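Local coordinates for protein thiol peroxidase (Aquifex aeolicus, PDB 2YZH) that probably reduces hydrogen peroxide and organic hydroperoxides to water and alcohols with thioredoxin as the electron donor, at residues V14-P19 with V121-G126; D47-I52 with E78-T83; C63-K68 with T155-Y160. All blocks are in the same frame, centred on the assembly; numbering follows the deposited sequence.

Contact 1: residues V14-P19 with V121-G126; sequences VTLVGP and VLIGEG. With SO4 (sulfate ion), chain F.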
loop_
_atom_site.group_PDB
_atom_site.type_symbol
_atom_site.label_atom_id
_atom_site.label_comp_id
_atom_site.label_asym_id
_atom_site.label_seq_id
_atom_site.Cartn_x
_atom_site.Cartn_y
_atom_site.Cartn_z
ATOM N N VAL D 14 -8.839 -8.488 18.131
ATOM C CA VAL D 14 -8.537 -8.133 16.752
ATOM C C VAL D 14 -7.080 -8.497 16.511
ATOM O O VAL D 14 -6.206 -8.204 17.325
ATOM C CB VAL D 14 -8.758 -6.632 16.460
ATOM C CG1 VAL D 14 -10.237 -6.301 16.550
ATOM C CG2 VAL D 14 -7.952 -5.784 17.410
ATOM N N THR D 15 -6.821 -9.156 15.393
ATOM C CA THR D 15 -5.469 -9.567 15.083
ATOM C C THR D 15 -4.641 -8.432 14.502
ATOM O O THR D 15 -5.168 -7.518 13.861
ATOM C CB THR D 15 -5.478 -10.740 14.098
ATOM O OG1 THR D 15 -6.335 -10.421 12.995
ATOM C CG2 THR D 15 -5.987 -11.999 14.783
ATOM N N LEU D 16 -3.340 -8.501 14.755
ATOM C CA LEU D 16 -2.392 -7.519 14.257
ATOM C C LEU D 16 -1.642 -8.162 13.104
ATOM O O LEU D 16 -1.539 -9.387 13.024
ATOM C CB LEU D 16 -1.390 -7.138 15.350
ATOM C CG LEU D 16 -1.984 -6.544 16.630
ATOM C CD1 LEU D 16 -0.875 -6.321 17.651
ATOM C CD2 LEU D 16 -2.705 -5.246 16.298
ATOM N N VAL D 17 -1.136 -7.335 12.202
ATOM C CA VAL D 17 -0.362 -7.823 11.068
ATOM C C VAL D 17 1.060 -8.079 11.582
ATOM O O VAL D 17 1.573 -7.312 12.397
ATOM C CB VAL D 17 -0.339 -6.755 9.947
ATOM C CG1 VAL D 17 0.581 -7.188 8.814
ATOM C CG2 VAL D 17 -1.756 -6.525 9.432
ATOM N N GLY D 18 1.683 -9.167 11.135
ATOM C CA GLY D 18 3.038 -9.471 11.570
ATOM C C GLY D 18 4.048 -8.533 10.925
ATOM O O GLY D 18 3.667 -7.677 10.126
ATOM N N PRO D 19 5.347 -8.663 11.245
ATOM C CA PRO D 19 5.940 -9.632 12.170
ATOM C C PRO D 19 5.882 -9.141 13.612
ATOM O O PRO D 19 5.790 -7.939 13.866
ATOM C CB PRO D 19 7.375 -9.723 11.679
ATOM C CG PRO D 19 7.657 -8.288 11.325
ATOM C CD PRO D 19 6.404 -7.909 10.543
ATOM N N VAL D 121 2.458 -3.597 14.728
ATOM C CA VAL D 121 1.354 -2.903 15.377
ATOM C C VAL D 121 0.244 -2.447 14.431
ATOM O O VAL D 121 -0.666 -1.730 14.841
ATOM C CB VAL D 121 1.868 -1.701 16.215
ATOM C CG1 VAL D 121 2.739 -2.211 17.359
ATOM C CG2 VAL D 121 2.662 -0.744 15.346
ATOM N N LEU D 122 0.302 -2.866 13.170
ATOM C CA LEU D 122 -0.752 -2.502 12.224
ATOM C C LEU D 122 -1.946 -3.420 12.483
ATOM O O LEU D 122 -1.807 -4.647 12.453
ATOM C CB LEU D 122 -0.276 -2.688 10.778
ATOM C CG LEU D 122 -1.320 -2.338 9.714
ATOM C CD1 LEU D 122 -1.628 -0.846 9.774
ATOM C CD2 LEU D 122 -0.802 -2.728 8.334
ATOM N N ILE D 123 -3.112 -2.832 12.745
ATOM C CA ILE D 123 -4.320 -3.611 13.014
ATOM C C ILE D 123 -4.808 -4.254 11.718
ATOM O O ILE D 123 -4.984 -3.576 10.707
ATOM C CB ILE D 123 -5.416 -2.706 13.643
ATOM C CG1 ILE D 123 -4.918 -2.197 14.999
ATOM C CG2 ILE D 123 -6.721 -3.480 13.842
ATOM C CD1 ILE D 123 -5.744 -1.068 15.595
ATOM N N GLY D 124 -5.008 -5.571 11.760
ATOM C CA GLY D 124 -5.428 -6.312 10.582
ATOM C C GLY D 124 -6.899 -6.668 10.437
ATOM O O GLY D 124 -7.284 -7.287 9.445
ATOM N N GLU D 125 -7.732 -6.289 11.399
ATOM C CA GLU D 125 -9.155 -6.596 11.290
ATOM C C GLU D 125 -10.026 -5.652 12.108
ATOM O O GLU D 125 -9.536 -4.907 12.956
ATOM C CB GLU D 125 -9.436 -8.039 11.727
ATOM C CG GLU D 125 -9.319 -8.283 13.219
ATOM C CD GLU D 125 -9.934 -9.613 13.648
ATOM O OE1 GLU D 125 -11.140 -9.835 13.409
ATOM O OE2 GLU D 125 -9.213 -10.439 14.234
ATOM N N GLY D 126 -11.324 -5.684 11.834
ATOM C CA GLY D 126 -12.245 -4.842 12.573
ATOM C C GLY D 126 -12.355 -3.423 12.059
ATOM O O GLY D 126 -11.791 -3.069 11.017
HETATM S S SO4 F . -14.198 -7.761 9.959
HETATM O O1 SO4 F . -14.512 -9.087 9.398
HETATM O O2 SO4 F . -14.609 -7.714 11.375
HETATM O O3 SO4 F . -12.745 -7.509 9.847
HETATM O O4 SO4 F . -14.933 -6.721 9.215
HETATM O O HOH W 1 2.118 -4.728 11.790
#
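Leu-16 and Ile-123 join residues 14-19 to the loop 121-126 by a single beta bridge. Two backbone bonds flank it. Val-17 N donates to Leu-122 O over 2.8 Å, almost straight at 172°. Gly-124 N donates to Thr-15 O at 2.9 Å. Around the bridge the packing is tight. Val-17 CG2 rests on Gly-124 CA at 3.9 Å. Leu-16 CD2 meets Ile-123 CG1 at 4.0 Å.

Glu-125 extends the grip. Its CG lies between the backbone N and the carbonyl carbon (chi1 72°), 3.7 Å from Val-14 CB. The carboxylate turns back to the strand, and Thr-15 N reaches Glu-125 OE2 on its anti side at 3.0 Å.

The two ends are looser. At one, a water bridges the two segments, donating to Val-17 O at 2.7 Å and accepting from Leu-122 N. At the other, exposed Gly-126 touches little of the strand. Gly-126 N donates to O3 of a sulfate at 3.0 Å. The ion is probably from the crystallisation liquor, and Arg-5 and Glu-20 of the second subunit bind it too. Thr-15 and Val-17 pack on Thr-15 and Gly-124 of the second subunit, respectively. The arrangement thus joins an N-terminal beta hairpin, characteristic of the Tpx peroxiredoxins, to a loop of the thioredoxin fold at a subunit interface.

Contact 2: residues D47-I52 with E78-T83; sequences DVVQVI and EGVDVT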
loop_
_atom_site.group_PDB
_atom_site.type_symbol
_atom_site.label_atom_id
_atom_site.label_comp_id
_atom_site.label_asym_id
_atom_site.label_seq_id
_atom_site.Cartn_x
_atom_site.Cartn_y
_atom_site.Cartn_z
ATOM N N ASP D 47 22.842 7.616 17.871
ATOM C CA ASP D 47 23.641 7.866 19.071
ATOM C C ASP D 47 22.750 8.480 20.149
ATOM O O ASP D 47 23.128 9.456 20.801
ATOM C CB ASP D 47 24.802 8.817 18.744
ATOM C CG ASP D 47 25.752 9.021 19.922
ATOM O OD1 ASP D 47 26.588 9.948 19.849
ATOM O OD2 ASP D 47 25.671 8.259 20.912
ATOM N N VAL D 48 21.566 7.899 20.333
ATOM C CA VAL D 48 20.604 8.386 21.314
ATOM C C VAL D 48 19.525 7.331 21.563
ATOM O O VAL D 48 19.232 6.518 20.683
ATOM C CB VAL D 48 19.923 9.687 20.813
ATOM C CG1 VAL D 48 19.061 9.388 19.596
ATOM C CG2 VAL D 48 19.094 10.314 21.924
ATOM N N VAL D 49 18.938 7.335 22.757
ATOM C CA VAL D 49 17.885 6.374 23.072
ATOM C C VAL D 49 16.593 6.849 22.421
ATOM O O VAL D 49 16.199 8.003 22.574
ATOM C CB VAL D 49 17.678 6.230 24.600
ATOM C CG1 VAL D 49 16.422 5.421 24.883
ATOM C CG2 VAL D 49 18.881 5.530 25.217
ATOM N N GLN D 50 15.933 5.960 21.691
ATOM C CA GLN D 50 14.703 6.325 21.010
ATOM C C GLN D 50 13.472 5.722 21.659
ATOM O O GLN D 50 13.475 4.563 22.063
ATOM C CB GLN D 50 14.740 5.860 19.553
ATOM C CG GLN D 50 15.936 6.303 18.754
ATOM C CD GLN D 50 15.876 5.774 17.333
ATOM O OE1 GLN D 50 14.958 6.103 16.583
ATOM N NE2 GLN D 50 16.845 4.945 16.962
ATOM N N VAL D 51 12.420 6.522 21.751
ATOM C CA VAL D 51 11.156 6.071 22.308
ATOM C C VAL D 51 10.107 6.308 21.229
ATOM O O VAL D 51 9.833 7.448 20.861
ATOM C CB VAL D 51 10.767 6.863 23.575
ATOM C CG1 VAL D 51 9.425 6.363 24.112
ATOM C CG2 VAL D 51 11.852 6.711 24.633
ATOM N N ILE D 52 9.544 5.222 20.714
ATOM C CA ILE D 52 8.534 5.294 19.670
ATOM C C ILE D 52 7.202 4.880 20.279
ATOM O O ILE D 52 7.043 3.755 20.745
ATOM C CB ILE D 52 8.897 4.356 18.507
ATOM C CG1 ILE D 52 10.267 4.747 17.946
ATOM C CG2 ILE D 52 7.833 4.421 17.422
ATOM C CD1 ILE D 52 10.803 3.788 16.901
ATOM N N GLU D 78 17.483 14.546 28.983
ATOM C CA GLU D 78 18.621 14.533 28.062
ATOM C C GLU D 78 18.874 13.123 27.521
ATOM O O GLU D 78 18.497 12.133 28.143
ATOM C CB GLU D 78 19.894 15.008 28.776
ATOM C CG GLU D 78 19.790 16.322 29.571
ATOM C CD GLU D 78 19.662 17.565 28.697
ATOM O OE1 GLU D 78 20.108 17.535 27.531
ATOM O OE2 GLU D 78 19.126 18.582 29.188
ATOM N N GLY D 79 19.517 13.045 26.358
ATOM C CA GLY D 79 19.853 11.759 25.772
ATOM C C GLY D 79 18.732 10.877 25.253
ATOM O O GLY D 79 18.923 9.669 25.101
ATOM N N VAL D 80 17.572 11.458 24.970
ATOM C CA VAL D 80 16.451 10.675 24.463
ATOM C C VAL D 80 15.720 11.407 23.343
ATOM O O VAL D 80 15.704 12.637 23.292
ATOM C CB VAL D 80 15.442 10.347 25.594
ATOM C CG1 VAL D 80 14.683 11.604 26.000
ATOM C CG2 VAL D 80 14.480 9.260 25.140
ATOM N N ASP D 81 15.130 10.641 22.437
ATOM C CA ASP D 81 14.382 11.202 21.320
ATOM C C ASP D 81 13.040 10.477 21.306
ATOM O O ASP D 81 12.974 9.295 20.970
ATOM C CB ASP D 81 15.142 10.971 20.009
ATOM C CG ASP D 81 14.417 11.536 18.810
ATOM O OD1 ASP D 81 14.063 12.735 18.835
ATOM O OD2 ASP D 81 14.204 10.784 17.838
ATOM N N VAL D 82 11.980 11.186 21.686
ATOM C CA VAL D 82 10.639 10.607 21.758
ATOM C C VAL D 82 9.729 11.037 20.610
ATOM O O VAL D 82 9.551 12.227 20.353
ATOM C CB VAL D 82 9.960 10.981 23.102
ATOM C CG1 VAL D 82 8.634 10.265 23.241
ATOM C CG2 VAL D 82 10.877 10.625 24.257
ATOM N N THR D 83 9.138 10.056 19.934
ATOM C CA THR D 83 8.253 10.334 18.813
ATOM C C THR D 83 6.930 9.587 18.950
ATOM O O THR D 83 6.921 8.381 19.196
ATOM C CB THR D 83 8.897 9.906 17.475
ATOM O OG1 THR D 83 10.198 10.500 17.345
ATOM C CG2 THR D 83 8.029 10.352 16.303
#
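Val-51 uses both its backbone polar atoms on strand 80-86. Its N donates to Asp-81 O at 2.9 Å, and its O accepts from Thr-83 N at 2.9 Å. The first donor is tilted 29° from the carbonyl plane. Asp-81 O is also approached by Gln-50 CA, a CA-H...O contact of 3.4 Å. Two residues earlier, Asp-81 N donates to Val-49 O at 2.8 Å. The run frays at its start, where Val-49 N makes a weak bond of 3.3 Å to Gly-79 O.

Gln-50 and Ile-52 turn their backbone bonds the other way, to Ile-139 and Phe-137 of strand 135-139. Val-82 bonds in turn to Thr-106. Gln-50 OE1 accepts from Gly-43 N, and Thr-83 OG1 bonds to Lys-40 NZ. Asp-81 OD2 has a long, weak ion pair with the same Lys-40 NZ.

On the other face the two segments present Val-49, Val-51, Val-80 and Val-82. Val-80 CG2 meets Val-51 CG2 at 3.7 Å, and Val-51 CB lies 3.8 Å from Val-82 CG2. Helix 160-170 packs on this face through Val-167. Main-chain bonds therefore join the two parallel strands of this beta-alpha-beta crossover, while valines meet helix 160-170 and Gln-50 and Thr-83 find polar partners on the face they share with Ile-52.

Contact 3: residues C63-K68 with T155-Y160; sequences CETETK and TEEPNY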
loop_
_atom_site.group_PDB
_atom_site.type_symbol
_atom_site.label_atom_id
_atom_site.label_comp_id
_atom_site.label_asym_id
_atom_site.label_seq_id
_atom_site.Cartn_x
_atom_site.Cartn_y
_atom_site.Cartn_z
ATOM N N CYS D 63 -5.844 8.977 23.014
ATOM C CA CYS D 63 -4.533 9.243 22.433
ATOM C C CYS D 63 -4.039 10.647 22.803
ATOM O O CYS D 63 -2.847 10.860 23.006
ATOM C CB CYS D 63 -4.592 9.076 20.911
ATOM S SG CYS D 63 -5.132 7.417 20.366
ATOM N N GLU D 64 -4.958 11.604 22.889
ATOM C CA GLU D 64 -4.586 12.968 23.249
ATOM C C GLU D 64 -4.060 12.988 24.677
ATOM O O GLU D 64 -3.048 13.626 24.969
ATOM C CB GLU D 64 -5.790 13.904 23.117
ATOM C CG GLU D 64 -6.207 14.157 21.681
ATOM C CD GLU D 64 -7.426 15.052 21.567
ATOM O OE1 GLU D 64 -7.812 15.388 20.425
ATOM O OE2 GLU D 64 -7.999 15.417 22.615
ATOM N N THR D 65 -4.751 12.274 25.562
ATOM C CA THR D 65 -4.364 12.182 26.965
ATOM C C THR D 65 -3.006 11.505 27.112
ATOM O O THR D 65 -2.154 11.948 27.892
ATOM C CB THR D 65 -5.411 11.376 27.770
ATOM O OG1 THR D 65 -6.631 12.122 27.839
ATOM C CG2 THR D 65 -4.908 11.089 29.175
ATOM N N GLU D 66 -2.806 10.425 26.361
ATOM C CA GLU D 66 -1.547 9.696 26.420
ATOM C C GLU D 66 -0.390 10.591 25.973
ATOM O O GLU D 66 0.653 10.642 26.622
ATOM C CB GLU D 66 -1.600 8.463 25.518
ATOM C CG GLU D 66 -0.420 7.527 25.716
ATOM C CD GLU D 66 -0.315 6.465 24.636
ATOM O OE1 GLU D 66 -1.355 6.088 24.061
ATOM O OE2 GLU D 66 0.813 5.999 24.380
ATOM N N THR D 67 -0.587 11.292 24.860
ATOM C CA THR D 67 0.441 12.175 24.317
ATOM C C THR D 67 0.779 13.337 25.253
ATOM O O THR D 67 1.950 13.696 25.404
ATOM C CB THR D 67 0.015 12.734 22.948
ATOM O OG1 THR D 67 -0.305 11.644 22.074
ATOM C CG2 THR D 67 1.149 13.553 22.331
ATOM N N LYS D 68 -0.232 13.928 25.880
ATOM C CA LYS D 68 0.022 15.028 26.806
ATOM C C LYS D 68 0.807 14.526 28.009
ATOM O O LYS D 68 1.716 15.198 28.492
ATOM C CB LYS D 68 -1.288 15.658 27.294
ATOM C CG LYS D 68 -2.009 16.488 26.252
ATOM C CD LYS D 68 -1.077 17.522 25.624
ATOM C CE LYS D 68 -0.612 18.591 26.610
ATOM N NZ LYS D 68 -1.648 19.644 26.844
ATOM N N THR D 155 -8.686 0.966 23.919
ATOM C CA THR D 155 -9.250 2.093 24.669
ATOM C C THR D 155 -8.520 2.413 25.970
ATOM O O THR D 155 -8.788 3.441 26.586
ATOM C CB THR D 155 -10.742 1.882 25.034
ATOM O OG1 THR D 155 -10.870 0.748 25.898
ATOM C CG2 THR D 155 -11.582 1.682 23.783
ATOM N N GLU D 156 -7.609 1.543 26.393
ATOM C CA GLU D 156 -6.879 1.773 27.635
ATOM C C GLU D 156 -5.571 2.532 27.422
ATOM O O GLU D 156 -4.968 2.473 26.349
ATOM C CB GLU D 156 -6.607 0.432 28.340
ATOM C CG GLU D 156 -7.887 -0.276 28.771
ATOM C CD GLU D 156 -7.673 -1.669 29.343
ATOM O OE1 GLU D 156 -6.529 -2.170 29.345
ATOM O OE2 GLU D 156 -8.671 -2.272 29.791
ATOM N N GLU D 157 -5.145 3.254 28.454
ATOM C CA GLU D 157 -3.900 4.010 28.396
ATOM C C GLU D 157 -2.764 3.060 28.754
ATOM O O GLU D 157 -2.987 2.033 29.395
ATOM C CB GLU D 157 -3.946 5.183 29.383
ATOM C CG GLU D 157 -4.953 6.264 29.011
ATOM C CD GLU D 157 -5.069 7.344 30.073
ATOM O OE1 GLU D 157 -4.027 7.922 30.447
ATOM O OE2 GLU D 157 -6.201 7.612 30.533
ATOM N N PRO D 158 -1.531 3.376 28.336
ATOM C CA PRO D 158 -0.409 2.491 28.658
ATOM C C PRO D 158 0.103 2.730 30.073
ATOM O O PRO D 158 -0.400 3.604 30.780
ATOM C CB PRO D 158 0.630 2.871 27.612
ATOM C CG PRO D 158 0.432 4.343 27.498
ATOM C CD PRO D 158 -1.090 4.483 27.463
ATOM N N ASN D 159 1.092 1.939 30.477
ATOM C CA ASN D 159 1.721 2.087 31.782
ATOM C C ASN D 159 2.849 3.090 31.537
ATOM O O ASN D 159 3.875 2.750 30.949
ATOM C CB ASN D 159 2.310 0.757 32.249
ATOM C CG ASN D 159 2.946 0.850 33.624
ATOM O OD1 ASN D 159 3.672 1.801 33.924
ATOM N ND2 ASN D 159 2.688 -0.146 34.463
ATOM N N TYR D 160 2.647 4.325 31.981
ATOM C CA TYR D 160 3.627 5.388 31.782
ATOM C C TYR D 160 4.923 5.239 32.578
ATOM O O TYR D 160 6.014 5.306 32.016
ATOM C CB TYR D 160 2.975 6.732 32.104
ATOM C CG TYR D 160 1.748 7.029 31.271
ATOM C CD1 TYR D 160 1.863 7.564 29.983
ATOM C CD2 TYR D 160 0.470 6.778 31.767
ATOM C CE1 TYR D 160 0.731 7.845 29.215
ATOM C CE2 TYR D 160 -0.668 7.052 31.006
ATOM C CZ TYR D 160 -0.529 7.588 29.733
ATOM O OH TYR D 160 -1.650 7.889 28.997
#
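Glu-66 lays its CG and carboxylate against Pro-158, and its CB and CG against Tyr-160 OH. Its CG is anti to the backbone N (chi1 -170°), and beyond it Glu-66 CD packs on Pro-158 CD at 3.5 Å. Tyr-160 pushes its hydroxyl in close to the helix, with OH 3.1 Å from Glu-66 CA. The carboxylate of Glu-66 and the tyrosine ring stand 67° apart. Beside them, Thr-65 CG2 touches Glu-157 OE1 at 3.5 Å, the two side chains crossing at about a right angle.

The next shell fixes these groups. Tyr-160 OH donates to Glu-157 OE1 at 2.8 Å, meeting the anti lone pair of that oxygen. Pro-158 CG sits 3.9 Å above one face of the ring, toward the rim. Lys-69 makes a salt bridge to the same Glu-157 OE1, and Phe-70 meets the Tyr-160 ring edge-to-face.

Helix 61-73 carries the predicted peroxidatic Cys-63 in its first turn, at the end of the peroxiredoxin PxxxTxxC motif that starts at Pro-56. One turn on, Thr-67 gives Cys-63 O two bonds from opposite faces of its plane, from Thr-67 N at 3.0 Å and from Thr-67 OG1 at 2.8 Å.

Further out, Glu-66 OE1 forms a salt bridge with Arg-134, which the Cys-63 side chain also touches. On the loop side, Asn-159 is the N-cap of helix 160-170, its OD1 accepting from Glu-162 N.

How the contacts relate
The three contacts do not touch one another. Contact 2 joins the two strands that helix 61-73 connects, and contact 3 sets the loop 155-160 on that helix; their centres are about 19 Å apart. Helix 160-170, which follows that loop, packs on Val-49, Val-51 and Val-80 of contact 2. Contact 1 lies about 26 Å from contact 2, centre to centre, across the centre of the chain, and about 20 Å from contact 3. Cys-63 belongs to contact 3, yet the Ile-123 side chain of contact 1 is about 10 Å from its side chain. The predicted redox disulfide Cys-63 to Cys-97 is not formed here. Only contact 1 is touched by other subunits, the second and the third.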